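Local coordinates for protein monovalent Na+/H+ antiporter subunit D (Dietzia sp. DQ12-45-1b, PDB 7D3U) that serves as a membrane subunit of the multi-subunit Mrp complex, a sodium/proton antiporter, and is related to the proton-pumping membrane subunits of complex I, at residues A37-Q42 with L112-T117. Sequence-based numbering, arbitrary orientation.
With LMT (dodecyl-beta-D-maltoside), chain I.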
ATOM      1  N   ALA A  37       3.093  26.035   4.828  1.00 67.56           N
ATOM      2  CA  ALA A  37       2.930  26.594   6.164  1.00 67.56           C
ATOM      3  C   ALA A  37       2.189  25.624   7.073  1.00 67.56           C
ATOM      4  O   ALA A  37       2.588  25.411   8.225  1.00 67.56           O
ATOM      5  CB  ALA A  37       2.195  27.931   6.090  1.00 67.56           C
ATOM      6  N   VAL A  38       1.126  24.998   6.563  1.00 67.08           N
ATOM      7  CA  VAL A  38       0.341  24.081   7.381  1.00 67.08           C
ATOM      8  C   VAL A  38       1.122  22.803   7.656  1.00 67.08           C
ATOM      9  O   VAL A  38       1.110  22.287   8.779  1.00 67.08           O
ATOM     10  CB  VAL A  38      -1.011  23.789   6.705  1.00 67.08           C
ATOM     11  CG1 VAL A  38      -1.551  22.446   7.152  1.00 67.08           C
ATOM     12  CG2 VAL A  38      -2.002  24.887   7.025  1.00 67.08           C
ATOM     13  N   LEU A  39       1.827  22.279   6.653  1.00 67.19           N
ATOM     14  CA  LEU A  39       2.623  21.076   6.875  1.00 67.19           C
ATOM     15  C   LEU A  39       3.753  21.339   7.864  1.00 67.19           C
ATOM     16  O   LEU A  39       4.051  20.493   8.718  1.00 67.19           O
ATOM     17  CB  LEU A  39       3.171  20.556   5.548  1.00 67.19           C
ATOM     18  CG  LEU A  39       2.135  19.938   4.609  1.00 67.19           C
ATOM     19  CD1 LEU A  39       2.803  19.347   3.383  1.00 67.19           C
ATOM     20  CD2 LEU A  39       1.317  18.883   5.331  1.00 67.19           C
ATOM     21  N   GLY A  40       4.370  22.520   7.793  1.00 69.57           N
ATOM     22  CA  GLY A  40       5.428  22.846   8.729  1.00 69.57           C
ATOM     23  C   GLY A  40       4.917  23.044  10.141  1.00 69.57           C
ATOM     24  O   GLY A  40       5.530  22.571  11.101  1.00 69.57           O
ATOM     25  N   THR A  41       3.787  23.743  10.295  1.00 68.70           N
ATOM     26  CA  THR A  41       3.241  23.910  11.634  1.00 68.70           C
ATOM     27  C   THR A  41       2.733  22.589  12.194  1.00 68.70           C
ATOM     28  O   THR A  41       2.775  22.382  13.408  1.00 68.70           O
ATOM     29  CB  THR A  41       2.136  24.970  11.647  1.00 68.70           C
ATOM     30  OG1 THR A  41       1.846  25.336  13.002  1.00 68.70           O
ATOM     31  CG2 THR A  41       0.869  24.457  11.003  1.00 68.70           C
ATOM     32  N   GLN A  42       2.312  21.659  11.333  1.00 70.35           N
ATOM     33  CA  GLN A  42       1.918  20.343  11.819  1.00 70.35           C
ATOM     34  C   GLN A  42       3.128  19.539  12.273  1.00 70.35           C
ATOM     35  O   GLN A  42       3.089  18.889  13.325  1.00 70.35           O
ATOM     36  CB  GLN A  42       1.154  19.587  10.737  1.00 70.35           C
ATOM     37  CG  GLN A  42       1.148  18.091  10.940  1.00 70.35           C
ATOM     38  CD  GLN A  42      -0.089  17.441  10.376  1.00 70.35           C
ATOM     39  OE1 GLN A  42      -1.037  18.122   9.988  1.00 70.35           O
ATOM     40  NE2 GLN A  42      -0.092  16.115  10.330  1.00 70.35           N
ATOM     41  N   LEU A 112      -5.644  17.992  -1.699  1.00 66.37           N
ATOM     42  CA  LEU A 112      -5.719  16.549  -1.496  1.00 66.37           C
ATOM     43  C   LEU A 112      -4.638  16.065  -0.538  1.00 66.37           C
ATOM     44  O   LEU A 112      -4.879  15.156   0.264  1.00 66.37           O
ATOM     45  CB  LEU A 112      -5.621  15.824  -2.835  1.00 66.37           C
ATOM     46  CG  LEU A 112      -6.887  15.853  -3.690  1.00 66.37           C
ATOM     47  CD1 LEU A 112      -6.683  15.064  -4.968  1.00 66.37           C
ATOM     48  CD2 LEU A 112      -8.075  15.322  -2.914  1.00 66.37           C
ATOM     49  N   VAL A 113      -3.446  16.659  -0.598  1.00 63.75           N
ATOM     50  CA  VAL A 113      -2.396  16.290   0.346  1.00 63.75           C
ATOM     51  C   VAL A 113      -2.814  16.644   1.766  1.00 63.75           C
ATOM     52  O   VAL A 113      -2.593  15.871   2.707  1.00 63.75           O
ATOM     53  CB  VAL A 113      -1.067  16.963  -0.041  1.00 63.75           C
ATOM     54  CG1 VAL A 113      -0.056  16.826   1.077  1.00 63.75           C
ATOM     55  CG2 VAL A 113      -0.526  16.348  -1.309  1.00 63.75           C
ATOM     56  N   LEU A 114      -3.453  17.801   1.942  1.00 65.00           N
ATOM     57  CA  LEU A 114      -3.891  18.199   3.275  1.00 65.00           C
ATOM     58  C   LEU A 114      -5.024  17.311   3.770  1.00 65.00           C
ATOM     59  O   LEU A 114      -5.102  17.005   4.964  1.00 65.00           O
ATOM     60  CB  LEU A 114      -4.315  19.664   3.270  1.00 65.00           C
ATOM     61  CG  LEU A 114      -3.153  20.652   3.221  1.00 65.00           C
ATOM     62  CD1 LEU A 114      -3.649  22.075   3.363  1.00 65.00           C
ATOM     63  CD2 LEU A 114      -2.144  20.323   4.298  1.00 65.00           C
ATOM     64  N   LEU A 115      -5.904  16.873   2.870  1.00 64.65           N
ATOM     65  CA  LEU A 115      -6.976  15.971   3.275  1.00 64.65           C
ATOM     66  C   LEU A 115      -6.431  14.598   3.648  1.00 64.65           C
ATOM     67  O   LEU A 115      -6.899  13.978   4.610  1.00 64.65           O
ATOM     68  CB  LEU A 115      -8.012  15.865   2.159  1.00 64.65           C
ATOM     69  CG  LEU A 115      -8.940  17.075   2.046  1.00 64.65           C
ATOM     70  CD1 LEU A 115      -9.217  17.421   0.598  1.00 64.65           C
ATOM     71  CD2 LEU A 115     -10.237  16.808   2.779  1.00 64.65           C
ATOM     72  N   VAL A 116      -5.428  14.114   2.912  1.00 64.80           N
ATOM     73  CA  VAL A 116      -4.768  12.864   3.280  1.00 64.80           C
ATOM     74  C   VAL A 116      -4.086  13.003   4.634  1.00 64.80           C
ATOM     75  O   VAL A 116      -4.131  12.089   5.466  1.00 64.80           O
ATOM     76  CB  VAL A 116      -3.776  12.443   2.182  1.00 64.80           C
ATOM     77  CG1 VAL A 116      -3.001  11.221   2.605  1.00 64.80           C
ATOM     78  CG2 VAL A 116      -4.510  12.157   0.894  1.00 64.80           C
ATOM     79  N   THR A 117      -3.448  14.148   4.878  1.00 64.57           N
ATOM     80  CA  THR A 117      -2.802  14.380   6.165  1.00 64.57           C
ATOM     81  C   THR A 117      -3.821  14.404   7.296  1.00 64.57           C
ATOM     82  O   THR A 117      -3.579  13.842   8.371  1.00 64.57           O
ATOM     83  CB  THR A 117      -2.007  15.684   6.116  1.00 64.57           C
ATOM     84  OG1 THR A 117      -0.992  15.589   5.110  1.00 64.57           O
ATOM     85  CG2 THR A 117      -1.357  15.977   7.450  1.00 64.57           C
TER
HETATM   86  C1B LMT I 603       4.342  19.124  30.325  1.00 79.05           C
HETATM   87  C2B LMT I 603       3.675  19.896  31.473  1.00 79.05           C
HETATM   88  C3B LMT I 603       3.273  18.938  32.612  1.00 79.05           C
HETATM   89  C4B LMT I 603       4.436  17.985  33.005  1.00 79.05           C
HETATM   90  C5B LMT I 603       5.091  17.401  31.733  1.00 79.05           C
HETATM   91  C6B LMT I 603       4.212  16.314  31.119  1.00 79.05           C
HETATM   92  O1B LMT I 603       4.757  20.024  29.353  1.00 79.05           O
HETATM   93  O2B LMT I 603       4.581  20.823  31.917  1.00 79.05           O
HETATM   94  O3B LMT I 603       2.104  18.272  32.335  1.00 79.05           O
HETATM   95  O4' LMT I 603       5.389  18.663  33.735  1.00 79.05           O
HETATM   96  O5B LMT I 603       5.426  18.381  30.783  1.00 79.05           O
HETATM   97  O6B LMT I 603       4.871  15.113  31.135  1.00 79.05           O
HETATM   98  C1' LMT I 603       3.891  20.863  25.354  1.00 79.05           C
HETATM   99  C2' LMT I 603       2.692  20.896  26.336  1.00 79.05           C
HETATM  100  C3' LMT I 603       3.115  20.843  27.830  1.00 79.05           C
HETATM  101  C4' LMT I 603       4.248  19.838  28.056  1.00 79.05           C
HETATM  102  C5' LMT I 603       5.315  20.274  27.047  1.00 79.05           C
HETATM  103  C6' LMT I 603       6.691  19.714  27.287  1.00 79.05           C
HETATM  104  O1' LMT I 603       3.471  20.414  24.137  1.00 79.05           O
HETATM  105  O2' LMT I 603       2.026  22.078  26.145  1.00 79.05           O
HETATM  106  O3' LMT I 603       2.044  20.526  28.611  1.00 79.05           O
HETATM  107  O5' LMT I 603       4.874  19.934  25.771  1.00 79.05           O
HETATM  108  O6' LMT I 603       6.520  18.593  28.052  1.00 79.05           O
HETATM  109  C1  LMT I 603       2.985  21.404  23.265  1.00 79.05           C
HETATM  110  C2  LMT I 603       1.702  20.838  22.742  1.00 79.05           C
HETATM  111  C3  LMT I 603       1.172  21.441  21.486  1.00 79.05           C
HETATM  112  C4  LMT I 603      -0.112  20.728  21.161  1.00 79.05           C
HETATM  113  C5  LMT I 603      -0.260  20.591  19.687  1.00 79.05           C
HETATM  114  C6  LMT I 603      -1.688  20.515  19.277  1.00 79.05           C
HETATM  115  C7  LMT I 603      -1.971  21.574  18.255  1.00 79.05           C
HETATM  116  C8  LMT I 603      -1.805  20.990  16.899  1.00 79.05           C
HETATM  117  C9  LMT I 603      -1.860  21.989  15.792  1.00 79.05           C
HETATM  118  C10 LMT I 603      -1.954  21.220  14.508  1.00 79.05           C
HETATM  119  C11 LMT I 603      -1.584  22.068  13.337  1.00 79.05           C
HETATM  120  C12 LMT I 603      -1.743  21.327  12.055  1.00 79.05           C
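Leucine and valine methyls carry the apolar part of the contact between two near-parallel helices, both predicted to span the membrane, whose 37-42 and 112-117 segments run at 23° to each other with axes 11.4 Å apart. That spacing is bridged by branch ends. With CG anti to its own carbonyl carbon (chi1 -75°), Leu114 extends CD2 to touch two side chains of the facing helix, Val38 CG1 at 3.6 Å and Leu39 CD2 at 3.9 Å, crossing both obliquely. The other branch of Leu39 lies more loosely against the side chain of Val113, CD1 to CG1 at 4.5 Å.

The polar residues also meet through a methyl group. Thr117 turns OG1 back along its own helix, where it donates to Val113 O at 2.9 Å from above the carbonyl plane; the same oxygen accepts Thr117 N, so it holds two donors. This rotation puts CG2 anti to the backbone N and tip to tip with the amide of Gln42, whose extended chain brings NE2 to 3.1 Å from Thr117 CG2. No hydrogen bond crosses between the segments, but NE2 makes a weak one to Asn121. A glycine in place of Thr117 would remove both the methyl against the Gln42 amide and the hydroxyl on Val113 O, and would probably loosen this end of the interface.

At Gln42 CB the dodecyl tail of a maltoside detergent ends, its C12 3.6 Å away. Helix 9-23 packs on Val38 and Leu114 through Thr17, while helix 80-101 reaches Leu39, Gln42, Val113 and Thr117, joining helices 28-49 and 109-125 within the helix bundle of the subunit.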